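Local coordinates for alkaline phosphatase (Thermus thermophilus, PDB 7KWD), which probably hydrolyses phosphate monoesters as a homodimeric alkaline phosphatase that carries zinc and magnesium ions, at residues 28-40 against 442-454. Sequence-based numbering, arbitrary orientation.
Sequences LQNQPSLGRRYRN and LYGQGLRFVNLGL
Asn-30 reaches across to 442-454 with its amide, whose ND2 gives both hydrogens to backbone carbonyls: one to Leu-454 O (2.8 Å, nearly straight at 171°), approaching above the carbonyl plane, the other to Leu-452 O (2.9 Å), close to the line of the C=O bond. A chi1 of 177° sets CG anti to the backbone N and carries the amide to these carbonyls, and a water bridges its OD1 to Asn-451 O. With an alanine here, the carbonyls of Leu-452 and Leu-454 would probably lose the donor they share, and the water one of its partners. The ring of Pro-32 meets Leu-452 at about a right angle, CG to CD2. The two segments run antiparallel to each other at the edge of the alkaline phosphatase fold, where 28-40 leads into strand 40-46 and the loop after strand 438-443 leads to strand 454-456; in this loop Asn-451 ND2 hydrogen-bonds Val-450 O of the second subunit. Leu-34 CD2 touches Leu-442 CD1 (3.6 Å) and, from another side, Leu-447 CD2 (4.1 Å). Tyr-38 and Leu-447 approach each other from opposite directions, Tyr-38 OH lying 3.4 Å from Leu-447 CD2 and hydrogen-bonded to Gln-445 O. Bent at chi2 (-70°), Arg-36 brings NE to Gly-446 O (2.8 Å) at the guanidinium edge.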
ATOM      1  N   LEU A  28      -9.060 -10.935  13.062  1.00 23.21           N
ATOM      2  CA  LEU A  28      -8.969 -12.385  13.178  1.00 24.31           C
ATOM      3  C   LEU A  28     -10.351 -13.005  13.303  1.00 25.11           C
ATOM      4  O   LEU A  28     -10.597 -14.084  12.759  1.00 30.03           O
ATOM      5  CB  LEU A  28      -8.091 -12.733  14.371  1.00 26.96           C
ATOM      6  CG  LEU A  28      -7.686 -14.195  14.526  1.00 43.00           C
ATOM      7  CD1 LEU A  28      -7.276 -14.911  13.244  1.00 40.56           C
ATOM      8  CD2 LEU A  28      -6.540 -14.157  15.558  1.00 41.39           C
ATOM      9  N   GLN A  29     -11.280 -12.318  13.969  1.00 21.84           N
ATOM     10  CA  GLN A  29     -12.629 -12.833  14.128  1.00 25.66           C
ATOM     11  C   GLN A  29     -13.544 -12.433  12.976  1.00 24.41           C
ATOM     12  O   GLN A  29     -14.744 -12.719  13.020  1.00 24.78           O
ATOM     13  CB  GLN A  29     -13.197 -12.371  15.467  1.00 25.53           C
ATOM     14  CG  GLN A  29     -12.389 -12.855  16.693  1.00 30.13           C
ATOM     15  CD  GLN A  29     -12.325 -14.381  16.814  1.00 31.26           C
ATOM     16  OE1 GLN A  29     -11.275 -14.961  17.115  1.00 35.20           O
ATOM     17  NE2 GLN A  29     -13.445 -15.030  16.592  1.00 23.80           N
ATOM     18  N   ASN A  30     -13.006 -11.785  11.949  1.00 22.24           N
ATOM     19  CA  ASN A  30     -13.757 -11.451  10.740  1.00 24.55           C
ATOM     20  C   ASN A  30     -13.548 -12.599   9.768  1.00 24.18           C
ATOM     21  O   ASN A  30     -12.514 -12.676   9.102  1.00 20.38           O
ATOM     22  CB  ASN A  30     -13.299 -10.133  10.133  1.00 22.14           C
ATOM     23  CG  ASN A  30     -14.028  -9.821   8.839  1.00 18.97           C
ATOM     24  OD1 ASN A  30     -15.195 -10.171   8.679  1.00 22.46           O
ATOM     25  ND2 ASN A  30     -13.349  -9.175   7.911  1.00 25.63           N
ATOM     26  N   GLN A  31     -14.501 -13.530   9.734  1.00 24.23           N
ATOM     27  CA  GLN A  31     -14.373 -14.810   9.039  1.00 24.16           C
ATOM     28  C   GLN A  31     -15.555 -14.989   8.102  1.00 25.17           C
ATOM     29  O   GLN A  31     -16.380 -15.903   8.267  1.00 24.17           O
ATOM     30  CB  GLN A  31     -14.273 -15.962  10.048  1.00 25.16           C
ATOM     31  CG  GLN A  31     -12.999 -15.855  10.863  1.00 23.44           C
ATOM     32  CD  GLN A  31     -12.718 -17.043  11.764  1.00 25.02           C
ATOM     33  OE1 GLN A  31     -13.319 -18.114  11.655  1.00 22.66           O
ATOM     34  NE2 GLN A  31     -11.767 -16.849  12.668  1.00 27.68           N
ATOM     35  N   PRO A  32     -15.649 -14.156   7.089  1.00 26.36           N
ATOM     36  CA  PRO A  32     -16.817 -14.204   6.214  1.00 24.29           C
ATOM     37  C   PRO A  32     -16.874 -15.494   5.426  1.00 25.45           C
ATOM     38  O   PRO A  32     -15.856 -16.033   4.996  1.00 22.54           O
ATOM     39  CB  PRO A  32     -16.623 -12.990   5.287  1.00 22.36           C
ATOM     40  CG  PRO A  32     -15.151 -12.772   5.297  1.00 21.44           C
ATOM     41  CD  PRO A  32     -14.723 -13.071   6.709  1.00 22.82           C
ATOM     42  N   SER A  33     -18.093 -15.953   5.208  1.00 19.82           N
ATOM     43  CA  SER A  33     -18.389 -17.188   4.511  1.00 23.40           C
ATOM     44  C   SER A  33     -18.573 -16.928   3.035  1.00 22.30           C
ATOM     45  O   SER A  33     -19.040 -15.858   2.629  1.00 24.44           O
ATOM     46  CB  SER A  33     -19.687 -17.810   5.061  1.00 29.16           C
ATOM     47  OG  SER A  33     -19.467 -18.362   6.355  1.00 46.19           O
ATOM     48  N   LEU A  34     -18.195 -17.930   2.233  1.00 22.71           N
ATOM     49  CA  LEU A  34     -18.531 -17.914   0.814  1.00 22.24           C
ATOM     50  C   LEU A  34     -20.024 -18.094   0.592  1.00 27.77           C
ATOM     51  O   LEU A  34     -20.611 -17.439  -0.278  1.00 27.66           O
ATOM     52  CB  LEU A  34     -17.787 -19.025   0.096  1.00 22.90           C
ATOM     53  CG  LEU A  34     -16.269 -18.911  -0.085  1.00 25.03           C
ATOM     54  CD1 LEU A  34     -15.759 -20.218  -0.723  1.00 28.90           C
ATOM     55  CD2 LEU A  34     -15.913 -17.678  -0.940  1.00 25.82           C
ATOM     56  N   GLY A  35     -20.644 -18.998   1.333  1.00 25.10           N
ATOM     57  CA  GLY A  35     -22.027 -19.355   1.064  1.00 30.86           C
ATOM     58  C   GLY A  35     -22.253 -20.131  -0.213  1.00 31.84           C
ATOM     59  O   GLY A  35     -23.386 -20.223  -0.653  1.00 29.47           O
ATOM     60  N   ARG A  36     -21.199 -20.680  -0.817  1.00 29.04           N
ATOM     61  CA  ARG A  36     -21.274 -21.457  -2.047  1.00 34.96           C
ATOM     62  C   ARG A  36     -20.317 -22.629  -1.912  1.00 26.01           C
ATOM     63  O   ARG A  36     -19.356 -22.587  -1.150  1.00 25.72           O
ATOM     64  CB  ARG A  36     -20.864 -20.673  -3.307  1.00 30.13           C
ATOM     65  CG  ARG A  36     -21.723 -19.488  -3.631  1.00 38.31           C
ATOM     66  CD  ARG A  36     -23.125 -19.882  -4.113  1.00 47.47           C
ATOM     67  NE  ARG A  36     -23.977 -18.699  -4.255  1.00 58.39           N
ATOM     68  CZ  ARG A  36     -25.250 -18.715  -4.647  1.00 61.01           C
ATOM     69  NH1 ARG A  36     -25.843 -19.866  -4.939  1.00 57.31           N
ATOM     70  NH2 ARG A  36     -25.932 -17.576  -4.745  1.00 55.90           N
ATOM     71  N   ARG A  37     -20.586 -23.676  -2.680  1.00 23.78           N
ATOM     72  CA  ARG A  37     -19.724 -24.848  -2.744  1.00 27.41           C
ATOM     73  C   ARG A  37     -19.257 -25.042  -4.178  1.00 30.81           C
ATOM     74  O   ARG A  37     -19.896 -24.575  -5.119  1.00 27.00           O
ATOM     75  CB  ARG A  37     -20.428 -26.070  -2.243  1.00 27.36           C
ATOM     76  CG  ARG A  37     -20.689 -26.029  -0.755  1.00 38.56           C
ATOM     77  CD  ARG A  37     -21.998 -26.735  -0.465  1.00 52.80           C
ATOM     78  NE  ARG A  37     -22.616 -26.444   0.833  1.00 49.42           N
ATOM     79  CZ  ARG A  37     -22.778 -27.344   1.803  1.00 51.09           C
ATOM     80  NH1 ARG A  37     -22.321 -28.583   1.651  1.00 55.90           N
ATOM     81  NH2 ARG A  37     -23.377 -27.003   2.928  1.00 40.32           N
ATOM     82  N   TYR A  38     -18.103 -25.695  -4.319  1.00 24.41           N
ATOM     83  CA  TYR A  38     -17.422 -25.823  -5.585  1.00 29.64           C
ATOM     84  C   TYR A  38     -16.789 -27.197  -5.639  1.00 27.10           C
ATOM     85  O   TYR A  38     -16.569 -27.832  -4.606  1.00 25.43           O
ATOM     86  CB  TYR A  38     -16.348 -24.731  -5.754  1.00 23.64           C
ATOM     87  CG  TYR A  38     -16.907 -23.339  -5.729  1.00 23.78           C
ATOM     88  CD1 TYR A  38     -17.350 -22.723  -6.885  1.00 22.20           C
ATOM     89  CD2 TYR A  38     -16.980 -22.636  -4.538  1.00 25.47           C
ATOM     90  CE1 TYR A  38     -17.854 -21.421  -6.848  1.00 30.23           C
ATOM     91  CE2 TYR A  38     -17.491 -21.362  -4.482  1.00 26.99           C
ATOM     92  CZ  TYR A  38     -17.927 -20.753  -5.630  1.00 27.18           C
ATOM     93  OH  TYR A  38     -18.429 -19.483  -5.562  1.00 27.20           O
ATOM     94  N   ARG A  39     -16.509 -27.648  -6.866  1.00 27.12           N
ATOM     95  CA  ARG A  39     -15.756 -28.870  -7.095  1.00 28.57           C
ATOM     96  C   ARG A  39     -14.278 -28.614  -7.358  1.00 28.74           C
ATOM     97  O   ARG A  39     -13.449 -29.470  -7.047  1.00 26.84           O
ATOM     98  CB  ARG A  39     -16.322 -29.672  -8.286  1.00 32.60           C
ATOM     99  CG  ARG A  39     -15.995 -31.197  -8.178  1.00 43.81           C
ATOM    100  CD  ARG A  39     -16.450 -32.048  -9.395  1.00 48.26           C
ATOM    101  NE  ARG A  39     -16.117 -31.356 -10.623  1.00 49.83           N
ATOM    102  CZ  ARG A  39     -15.449 -31.873 -11.648  1.00 48.96           C
ATOM    103  NH1 ARG A  39     -15.050 -33.141 -11.629  1.00 44.95           N
ATOM    104  NH2 ARG A  39     -15.192 -31.089 -12.705  1.00 45.90           N
ATOM    105  N   ASN A  40     -13.940 -27.466  -7.944  1.00 27.85           N
ATOM    106  CA  ASN A  40     -12.569 -27.152  -8.328  1.00 23.21           C
ATOM    107  C   ASN A  40     -12.164 -25.819  -7.706  1.00 23.68           C
ATOM    108  O   ASN A  40     -12.989 -24.933  -7.499  1.00 25.28           O
ATOM    109  CB  ASN A  40     -12.403 -27.072  -9.844  1.00 27.04           C
ATOM    110  CG  ASN A  40     -12.901 -28.308 -10.552  1.00 26.15           C
ATOM    111  OD1 ASN A  40     -12.585 -29.438 -10.172  1.00 27.61           O
ATOM    112  ND2 ASN A  40     -13.689 -28.105 -11.589  1.00 31.96           N
ATOM    113  N   LEU A 442     -11.979 -12.735  -4.975  1.00 19.65           N
ATOM    114  CA  LEU A 442     -12.727 -13.948  -5.275  1.00 24.11           C
ATOM    115  C   LEU A 442     -13.421 -13.831  -6.620  1.00 24.87           C
ATOM    116  O   LEU A 442     -14.137 -12.856  -6.884  1.00 22.81           O
ATOM    117  CB  LEU A 442     -13.784 -14.231  -4.216  1.00 26.60           C
ATOM    118  CG  LEU A 442     -13.261 -14.318  -2.780  1.00 22.00           C
ATOM    119  CD1 LEU A 442     -14.442 -14.499  -1.801  1.00 24.37           C
ATOM    120  CD2 LEU A 442     -12.308 -15.450  -2.669  1.00 25.42           C
ATOM    121  N   TYR A 443     -13.231 -14.825  -7.468  1.00 21.72           N
ATOM    122  CA  TYR A 443     -13.808 -14.793  -8.812  1.00 24.39           C
ATOM    123  C   TYR A 443     -14.579 -16.090  -8.980  1.00 25.45           C
ATOM    124  O   TYR A 443     -13.988 -17.169  -9.151  1.00 20.81           O
ATOM    125  CB  TYR A 443     -12.746 -14.621  -9.893  1.00 25.35           C
ATOM    126  CG  TYR A 443     -13.355 -14.460 -11.268  1.00 21.92           C
ATOM    127  CD1 TYR A 443     -13.687 -15.564 -12.043  1.00 29.13           C
ATOM    128  CD2 TYR A 443     -13.640 -13.208 -11.776  1.00 22.68           C
ATOM    129  CE1 TYR A 443     -14.275 -15.420 -13.290  1.00 23.17           C
ATOM    130  CE2 TYR A 443     -14.208 -13.063 -13.026  1.00 24.90           C
ATOM    131  CZ  TYR A 443     -14.515 -14.172 -13.780  1.00 27.59           C
ATOM    132  OH  TYR A 443     -15.085 -13.992 -15.026  1.00 26.71           O
ATOM    133  N   GLY A 444     -15.881 -15.987  -8.921  1.00 33.28           N
ATOM    134  CA  GLY A 444     -16.715 -17.170  -8.981  1.00 42.09           C
ATOM    135  C   GLY A 444     -18.170 -16.791  -9.119  1.00 56.18           C
ATOM    136  O   GLY A 444     -18.550 -15.615  -9.031  1.00 42.28           O
ATOM    137  N   GLN A 445     -18.972 -17.835  -9.339  1.00 54.72           N
ATOM    138  CA  GLN A 445     -20.398 -17.672  -9.548  1.00 53.86           C
ATOM    139  C   GLN A 445     -21.085 -17.555  -8.204  1.00 34.29           C
ATOM    140  O   GLN A 445     -20.822 -18.348  -7.291  1.00 39.94           O
ATOM    141  CB  GLN A 445     -20.951 -18.869 -10.329  1.00 52.18           C
ATOM    142  CG  GLN A 445     -22.465 -18.878 -10.484  1.00 53.03           C
ATOM    143  CD  GLN A 445     -22.936 -19.959 -11.456  1.00 69.45           C
ATOM    144  OE1 GLN A 445     -23.378 -21.037 -11.039  1.00 57.12           O
ATOM    145  NE2 GLN A 445     -22.835 -19.672 -12.760  1.00 56.33           N
ATOM    146  N   GLY A 446     -21.950 -16.559  -8.075  1.00 40.07           N
ATOM    147  CA  GLY A 446     -22.847 -16.488  -6.937  1.00 40.98           C
ATOM    148  C   GLY A 446     -22.285 -15.874  -5.681  1.00 30.00           C
ATOM    149  O   GLY A 446     -22.788 -16.147  -4.593  1.00 30.96           O
ATOM    150  N   LEU A 447     -21.269 -15.030  -5.802  1.00 34.93           N
ATOM    151  CA  LEU A 447     -20.578 -14.471  -4.657  1.00 33.27           C
ATOM    152  C   LEU A 447     -20.948 -13.029  -4.420  1.00 35.12           C
ATOM    153  O   LEU A 447     -20.314 -12.363  -3.602  1.00 31.64           O
ATOM    154  CB  LEU A 447     -19.073 -14.589  -4.857  1.00 28.82           C
ATOM    155  CG  LEU A 447     -18.573 -16.026  -4.904  1.00 32.90           C
ATOM    156  CD1 LEU A 447     -17.102 -16.048  -5.161  1.00 36.55           C
ATOM    157  CD2 LEU A 447     -18.898 -16.756  -3.594  1.00 31.10           C
ATOM    158  N   ARG A 448     -21.980 -12.538  -5.100  1.00 31.87           N
ATOM    159  CA  ARG A 448     -22.248 -11.097  -5.089  1.00 46.27           C
ATOM    160  C   ARG A 448     -22.439 -10.533  -3.678  1.00 45.45           C
ATOM    161  O   ARG A 448     -22.146  -9.353  -3.438  1.00 44.78           O
ATOM    162  CB  ARG A 448     -23.485 -10.799  -5.946  1.00 49.67           C
ATOM    163  CG  ARG A 448     -24.762 -11.399  -5.381  1.00 55.11           C
ATOM    164  CD  ARG A 448     -26.009 -11.121  -6.256  1.00 72.78           C
ATOM    165  NE  ARG A 448     -26.061  -9.783  -6.854  1.00 66.92           N
ATOM    166  CZ  ARG A 448     -27.189  -9.142  -7.180  1.00 60.21           C
ATOM    167  NH1 ARG A 448     -28.377  -9.706  -6.960  1.00 66.41           N
ATOM    168  NH2 ARG A 448     -27.132  -7.936  -7.733  1.00 55.90           N
ATOM    169  N   PHE A 449     -22.918 -11.336  -2.732  1.00 36.73           N
ATOM    170  CA  PHE A 449     -23.196 -10.817  -1.401  1.00 50.00           C
ATOM    171  C   PHE A 449     -22.072 -11.076  -0.401  1.00 45.94           C
ATOM    172  O   PHE A 449     -22.240 -10.798   0.793  1.00 46.39           O
ATOM    173  CB  PHE A 449     -24.520 -11.387  -0.897  1.00 50.88           C
ATOM    174  CG  PHE A 449     -25.706 -10.941  -1.719  1.00 63.96           C
ATOM    175  CD1 PHE A 449     -25.694  -9.694  -2.370  1.00 61.46           C
ATOM    176  CD2 PHE A 449     -26.820 -11.759  -1.859  1.00 60.52           C
ATOM    177  CE1 PHE A 449     -26.772  -9.272  -3.141  1.00 54.05           C
ATOM    178  CE2 PHE A 449     -27.912 -11.347  -2.627  1.00 65.08           C
ATOM    179  CZ  PHE A 449     -27.885 -10.102  -3.270  1.00 73.73           C
ATOM    180  N   VAL A 450     -20.918 -11.542  -0.863  1.00 36.94           N
ATOM    181  CA  VAL A 450     -19.778 -11.761   0.020  1.00 38.39           C
ATOM    182  C   VAL A 450     -19.058 -10.438   0.282  1.00 35.37           C
ATOM    183  O   VAL A 450     -18.563  -9.798  -0.646  1.00 35.40           O
ATOM    184  CB  VAL A 450     -18.820 -12.802  -0.581  1.00 31.72           C
ATOM    185  CG1 VAL A 450     -17.595 -12.951   0.328  1.00 26.29           C
ATOM    186  CG2 VAL A 450     -19.540 -14.100  -0.788  1.00 27.39           C
ATOM    187  N   ASN A 451     -18.981 -10.041   1.556  1.00 25.70           N
ATOM    188  CA  ASN A 451     -18.310  -8.815   1.972  1.00 27.08           C
ATOM    189  C   ASN A 451     -17.091  -9.199   2.783  1.00 24.74           C
ATOM    190  O   ASN A 451     -17.235  -9.597   3.948  1.00 29.70           O
ATOM    191  CB  ASN A 451     -19.214  -7.937   2.835  1.00 39.80           C
ATOM    192  CG  ASN A 451     -20.050  -6.997   2.023  1.00 54.24           C
ATOM    193  OD1 ASN A 451     -20.776  -7.431   1.116  1.00 56.24           O
ATOM    194  ND2 ASN A 451     -19.999  -5.703   2.361  1.00 42.89           N
ATOM    195  N   LEU A 452     -15.890  -9.077   2.191  1.00 25.77           N
ATOM    196  CA  LEU A 452     -14.687  -9.582   2.858  1.00 23.45           C
ATOM    197  C   LEU A 452     -14.198  -8.627   3.942  1.00 20.79           C
ATOM    198  O   LEU A 452     -13.968  -9.030   5.088  1.00 25.40           O
ATOM    199  CB  LEU A 452     -13.568  -9.801   1.856  1.00 22.77           C
ATOM    200  CG  LEU A 452     -13.862 -10.955   0.909  1.00 24.63           C
ATOM    201  CD1 LEU A 452     -12.914 -11.028  -0.217  1.00 22.72           C
ATOM    202  CD2 LEU A 452     -13.851 -12.264   1.669  1.00 20.24           C
ATOM    203  N   GLY A 453     -14.016  -7.369   3.579  1.00 16.46           N
ATOM    204  CA  GLY A 453     -13.312  -6.485   4.465  1.00 25.68           C
ATOM    205  C   GLY A 453     -11.888  -6.944   4.704  1.00 23.67           C
ATOM    206  O   GLY A 453     -11.232  -7.547   3.835  1.00 20.62           O
ATOM    207  N   LEU A 454     -11.394  -6.619   5.904  1.00 19.56           N
ATOM    208  CA  LEU A 454     -10.025  -6.913   6.320  1.00 19.79           C
ATOM    209  C   LEU A 454     -10.075  -8.198   7.115  1.00 18.90           C
ATOM    210  O   LEU A 454     -10.681  -8.227   8.186  1.00 19.43           O
ATOM    211  CB  LEU A 454      -9.420  -5.800   7.162  1.00 19.95           C
ATOM    212  CG  LEU A 454      -8.078  -6.159   7.809  1.00 22.20           C
ATOM    213  CD1 LEU A 454      -6.978  -6.344   6.765  1.00 26.79           C
ATOM    214  CD2 LEU A 454      -7.654  -5.115   8.793  1.00 21.30           C
TER
HETATM  215  O   HOH W   1     -16.800  -9.477   6.618  1.00 28.77           O